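Local coordinates for putative Fe-S biosynthesis protein (Lactobacillus acidophilus, PDB 2QGO) that probably takes part in the biosynthesis of iron-sulphur clusters, at residues Val89-Tyr92 with Leu97-Ser100. Numbering follows the deposited sequence.
Sequences VMDY and LSLS
Met90 lies between Leu97 and Leu99 on the mainly apolar face of an antiparallel β-hairpin, a compact example of how the alternation of successive side chains along a strand gives a sheet two unlike sides. Its CG meets Leu97 CD2 at 3.8 Å and its CE reaches Leu99 CD1 at 3.9 Å. With CG anti to the backbone N (chi1 -173°) and the chain bent at chi2 and chi3, the thioether folds over the neighbouring strand, SD lying 3.5 Å from Ser98 O. Farther along, Leu97 CD2 also packs against Tyr92 CD1. With an alanine here in place of Met90, a gap is likely to open between the two leucines, and Leu97 CD2 and Leu99 CD1 to lose their shared neighbour.

On the other face, Val89 and Asp91 pair with Ser100 and Ser98. Ser98 OG stands 3.5 Å from Asp91 CB, while a water donates to Val89 O at 2.8 Å and hydrogen-bonds Ser100 OG, tying the two strands together at that end.

Four backbone hydrogen bonds set the register. Asp91 N to Ser98 O is nearly straight (170°), and its return bond, Ser98 N to Asp91 O, is equally short at 2.8 Å; Val89 and Ser100 form the second reciprocal pair. Outward, strands 6-8 and 104-114 flank the hairpin. Leu97 and Leu99 pack on Val110, Tyr92 stacks with Tyr15 of helix 10-18, and Asp91 OD1 hydrogen-bonds Thr9 OG1.

The chemistry thus divides the work: paired amides fix the alignment, Met90, Leu97 and Leu99 with the Tyr92 ring at one end form the mainly apolar face, and serine hydroxyls, the Asp91 carboxylate and water share the other with Val89.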
loop_
_atom_site.group_PDB
_atom_site.type_symbol
_atom_site.label_atom_id
_atom_site.label_comp_id
_atom_site.label_asym_id
_atom_site.label_seq_id
_atom_site.Cartn_x
_atom_site.Cartn_y
_atom_site.Cartn_z
ATOM N N VAL A 89 4.618 -10.382 -0.486
ATOM C CA VAL A 89 3.411 -10.955 -1.028
ATOM C C VAL A 89 2.231 -10.295 -0.326
ATOM O O VAL A 89 2.215 -10.178 0.901
ATOM C CB VAL A 89 3.350 -12.479 -0.775
ATOM C CG1 VAL A 89 1.971 -13.014 -1.148
ATOM C CG2 VAL A 89 4.432 -13.191 -1.584
ATOM N N MET A 90 1.262 -9.833 -1.109
ATOM C CA MET A 90 0.057 -9.238 -0.543
ATOM C C MET A 90 -1.052 -10.259 -0.802
ATOM O O MET A 90 -1.260 -10.696 -1.927
ATOM C CB MET A 90 -0.280 -7.899 -1.216
ATOM C CG MET A 90 -1.437 -7.128 -0.545
ATOM S SD MET A 90 -1.014 -6.395 1.077
ATOM C CE MET A 90 -0.119 -4.874 0.537
ATOM N N ASP A 91 -1.749 -10.652 0.252
ATOM C CA ASP A 91 -2.824 -11.626 0.126
ATOM C C ASP A 91 -4.108 -11.068 0.729
ATOM O O ASP A 91 -4.094 -10.020 1.377
ATOM C CB ASP A 91 -2.418 -12.922 0.831
ATOM C CG ASP A 91 -3.414 -14.038 0.623
ATOM O OD1 ASP A 91 -4.071 -14.076 -0.440
ATOM O OD2 ASP A 91 -3.532 -14.898 1.524
ATOM N N TYR A 92 -5.215 -11.762 0.499
ATOM C CA TYR A 92 -6.505 -11.344 1.022
ATOM C C TYR A 92 -7.289 -12.576 1.464
ATOM O O TYR A 92 -7.486 -13.498 0.683
ATOM C CB TYR A 92 -7.315 -10.593 -0.047
ATOM C CG TYR A 92 -8.596 -9.996 0.502
ATOM C CD1 TYR A 92 -8.570 -8.824 1.251
ATOM C CD2 TYR A 92 -9.820 -10.651 0.351
ATOM C CE1 TYR A 92 -9.732 -8.312 1.847
ATOM C CE2 TYR A 92 -10.994 -10.145 0.946
ATOM C CZ TYR A 92 -10.938 -8.978 1.692
ATOM O OH TYR A 92 -12.073 -8.473 2.294
ATOM N N LEU A 97 -6.607 -7.618 4.055
ATOM C CA LEU A 97 -5.408 -7.614 3.225
ATOM C C LEU A 97 -4.269 -7.937 4.175
ATOM O O LEU A 97 -4.215 -7.403 5.278
ATOM C CB LEU A 97 -5.164 -6.229 2.618
ATOM C CG LEU A 97 -5.736 -5.877 1.242
ATOM C CD1 LEU A 97 -5.378 -4.434 0.912
ATOM C CD2 LEU A 97 -5.171 -6.822 0.181
ATOM N N SER A 98 -3.365 -8.812 3.760
ATOM C CA SER A 98 -2.237 -9.173 4.600
ATOM C C SER A 98 -0.947 -9.068 3.794
ATOM O O SER A 98 -0.892 -9.485 2.635
ATOM C CB SER A 98 -2.398 -10.598 5.116
ATOM O OG SER A 98 -2.313 -11.523 4.044
ATOM N N LEU A 99 0.083 -8.506 4.415
ATOM C CA LEU A 99 1.379 -8.337 3.777
ATOM C C LEU A 99 2.427 -9.198 4.474
ATOM O O LEU A 99 2.492 -9.238 5.701
ATOM C CB LEU A 99 1.804 -6.872 3.832
ATOM C CG LEU A 99 3.182 -6.561 3.240
ATOM C CD1 LEU A 99 3.142 -6.701 1.710
ATOM C CD2 LEU A 99 3.596 -5.160 3.644
ATOM N N SER A 100 3.250 -9.878 3.681
ATOM C CA SER A 100 4.293 -10.744 4.214
ATOM C C SER A 100 5.505 -10.764 3.292
ATOM O O SER A 100 5.465 -10.238 2.182
ATOM C CB SER A 100 3.762 -12.171 4.374
ATOM O OG SER A 100 3.377 -12.718 3.118
HETATM O O HOH W 1 0.861 -12.166 2.338
#